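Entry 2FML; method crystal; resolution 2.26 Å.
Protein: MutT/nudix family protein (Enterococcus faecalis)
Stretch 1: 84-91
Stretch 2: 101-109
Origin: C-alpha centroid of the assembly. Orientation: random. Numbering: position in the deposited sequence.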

# COMPACT_ATOMS: atom_id res chain seq x y z
N SER A 84 -4.85 4.08 14.47
CA SER A 84 -4.64 3.72 13.07
C SER A 84 -3.27 3.12 13.05
O SER A 84 -2.53 3.25 14.04
CB SER A 84 -4.68 4.97 12.20
OG SER A 84 -3.65 5.81 12.64
N THR A 85 -2.94 2.46 11.94
CA THR A 85 -1.62 1.91 11.76
C THR A 85 -0.54 2.99 11.75
O THR A 85 0.55 2.73 12.25
CB THR A 85 -1.48 0.99 10.52
OG1 THR A 85 -1.76 1.72 9.31
CG2 THR A 85 -2.37 -0.27 10.63
N GLU A 86 -0.82 4.13 11.11
CA GLU A 86 0.03 5.31 11.17
C GLU A 86 0.42 5.73 12.64
O GLU A 86 1.61 5.88 12.96
CB GLU A 86 -0.67 6.50 10.48
CG GLU A 86 -0.73 6.44 9.00
CD GLU A 86 -1.97 5.68 8.46
OE1 GLU A 86 -2.78 5.13 9.25
OE2 GLU A 86 -2.13 5.66 7.20
N ASP A 87 -0.56 5.93 13.49
CA ASP A 87 -0.36 6.23 14.92
C ASP A 87 0.50 5.14 15.58
O ASP A 87 1.45 5.42 16.33
CB ASP A 87 -1.73 6.15 15.62
CG ASP A 87 -2.61 7.34 15.33
OD1 ASP A 87 -2.11 8.37 14.82
OD2 ASP A 87 -3.83 7.23 15.67
N SER A 88 0.15 3.90 15.28
CA SER A 88 0.75 2.75 15.92
C SER A 88 2.27 2.63 15.54
O SER A 88 3.15 2.37 16.41
CB SER A 88 -0.08 1.48 15.56
OG SER A 88 0.42 0.33 16.24
N VAL A 89 2.58 2.83 14.26
CA VAL A 89 3.98 2.65 13.82
C VAL A 89 4.90 3.72 14.41
O VAL A 89 6.06 3.45 14.74
CB VAL A 89 4.15 2.48 12.27
CG1 VAL A 89 4.02 3.83 11.52
CG2 VAL A 89 5.48 1.75 11.98
N LEU A 90 4.36 4.93 14.56
CA LEU A 90 5.07 6.00 15.22
C LEU A 90 5.31 5.79 16.71
O LEU A 90 6.36 6.13 17.20
CB LEU A 90 4.37 7.36 15.01
CG LEU A 90 3.99 7.93 13.62
CD1 LEU A 90 3.30 9.31 13.87
CD2 LEU A 90 5.15 8.02 12.73
N ARG A 91 4.30 5.27 17.41
CA ARG A 91 4.38 4.88 18.83
C ARG A 91 5.37 3.70 19.06
O ARG A 91 6.22 3.77 19.96
CB ARG A 91 2.99 4.43 19.26
CG ARG A 91 2.66 4.42 20.75
CD ARG A 91 1.49 3.51 20.92
NE ARG A 91 2.06 2.23 21.18
CZ ARG A 91 1.77 1.07 20.64
NH1 ARG A 91 0.84 0.87 19.72
NH2 ARG A 91 2.48 0.07 21.06
N ILE A 101 9.60 10.46 14.80
CA ILE A 101 9.24 10.90 13.43
C ILE A 101 7.81 11.45 13.47
O ILE A 101 7.03 11.02 14.31
CB ILE A 101 9.28 9.74 12.41
CG1 ILE A 101 9.00 8.42 13.07
CG2 ILE A 101 10.66 9.54 11.85
CD1 ILE A 101 9.66 7.32 12.36
N SER A 102 7.47 12.37 12.57
CA SER A 102 6.08 12.84 12.40
C SER A 102 5.39 12.14 11.22
O SER A 102 6.06 11.57 10.35
CB SER A 102 6.03 14.36 12.21
OG SER A 102 6.56 14.70 10.94
N GLN A 103 4.05 12.17 11.21
CA GLN A 103 3.24 11.44 10.22
C GLN A 103 3.54 11.84 8.80
O GLN A 103 3.55 10.99 7.91
CB GLN A 103 1.74 11.65 10.45
CG GLN A 103 0.86 10.62 9.67
CD GLN A 103 -0.40 10.13 10.45
OE1 GLN A 103 -0.34 9.78 11.65
NE2 GLN A 103 -1.55 10.10 9.74
N GLU A 104 3.77 13.14 8.61
CA GLU A 104 3.96 13.76 7.33
C GLU A 104 5.22 13.20 6.71
O GLU A 104 5.38 13.27 5.49
CB GLU A 104 4.05 15.29 7.45
CG GLU A 104 3.64 15.90 8.81
CD GLU A 104 2.11 16.09 9.01
OE1 GLU A 104 1.62 17.27 8.92
OE2 GLU A 104 1.40 15.08 9.27
N ASN A 105 6.10 12.63 7.53
CA ASN A 105 7.40 12.07 7.09
C ASN A 105 7.55 10.53 6.93
O ASN A 105 8.63 9.98 6.65
CB ASN A 105 8.50 12.64 7.94
CG ASN A 105 8.68 14.14 7.71
OD1 ASN A 105 9.45 14.54 6.85
ND2 ASN A 105 7.90 14.95 8.42
N ILE A 106 6.43 9.84 7.07
CA ILE A 106 6.40 8.42 6.82
C ILE A 106 5.56 8.15 5.58
O ILE A 106 4.67 8.94 5.26
CB ILE A 106 5.92 7.61 8.05
CG1 ILE A 106 4.44 7.93 8.38
CG2 ILE A 106 6.85 7.87 9.19
CD1 ILE A 106 3.76 6.98 9.46
N GLU A 107 5.85 7.06 4.88
CA GLU A 107 4.93 6.61 3.87
C GLU A 107 4.59 5.13 4.09
O GLU A 107 5.45 4.33 4.42
CB GLU A 107 5.49 6.85 2.43
CG GLU A 107 6.70 5.92 2.02
CD GLU A 107 7.40 6.38 0.69
OE1 GLU A 107 8.13 7.42 0.73
OE2 GLU A 107 7.20 5.71 -0.38
N GLN A 108 3.34 4.78 3.85
CA GLN A 108 2.97 3.37 3.91
C GLN A 108 3.66 2.60 2.78
O GLN A 108 3.74 3.09 1.66
CB GLN A 108 1.46 3.21 3.88
CG GLN A 108 1.02 2.03 4.58
CD GLN A 108 -0.47 1.93 4.56
OE1 GLN A 108 -1.18 2.41 5.47
NE2 GLN A 108 -0.96 1.23 3.56
N LEU A 109 4.26 1.45 3.09
CA LEU A 109 5.04 0.80 2.06
C LEU A 109 4.23 -0.35 1.39
O LEU A 109 4.01 -0.36 0.16
CB LEU A 109 6.38 0.31 2.66
CG LEU A 109 7.28 -0.66 1.88
CD1 LEU A 109 7.78 -0.07 0.58
CD2 LEU A 109 8.43 -1.15 2.76
O HOH W 1 8.15 7.79 16.34

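The centre of this contact is a small apolar cluster built around L90 and I106. L90 CD2 lies 3.7 Å from I106 CD1, and V89 CG1 meets the same methyl, I106 CD1, at 3.8 Å, so two successive helix residues close on the tip of one isoleucine. I106 points its CA-to-CB bond toward the helix and, with chi1 in p and chi2 in t, delivers CD1 to that site. L90 leaves its backbone sideways, yet its m,t rotamer carries the methyls nearer; it is the residue most covered by the other stretch. L90 CD2 also reaches I101 CG1 at 3.9 Å, extending the apolar patch, while L90 CD1 sits 4.0 Å from Q103 N, packing against backbone.

The backbones stay well apart. Helix 85-91 and the strand that includes E107 to L109 have axes 10.3 Å apart at closest approach and run at 113°, a spacing that leaves side chains to fill the gap. The segment before the strand comes nearer: L90 and I101 have CA atoms 6.7 Å apart, E86 and Q103 7.0 Å. A 3-10 segment at 103-105 then leads into the strand, with N105 ND2 donating to S102 OG at 2.9 Å across the turn.

Farther out, the long side chain of Q103 bends in until OE1 is 3.5 Å from E86 CB, a contact with the aliphatic part of the glutamate. Q108 points its CA-to-CB bond toward the helix, near T85 and E86.

No direct hydrogen bond joins the stretches. One water bridges them, donating to L90 O at 2.6 Å and accepting a weak bond from I101 N at 3.4 Å. The helix start is secured locally: S84 OG caps D87 N at 3.2 Å. The rule is apolar packing between units that share no direct hydrogen bond, with one water linking their backbones.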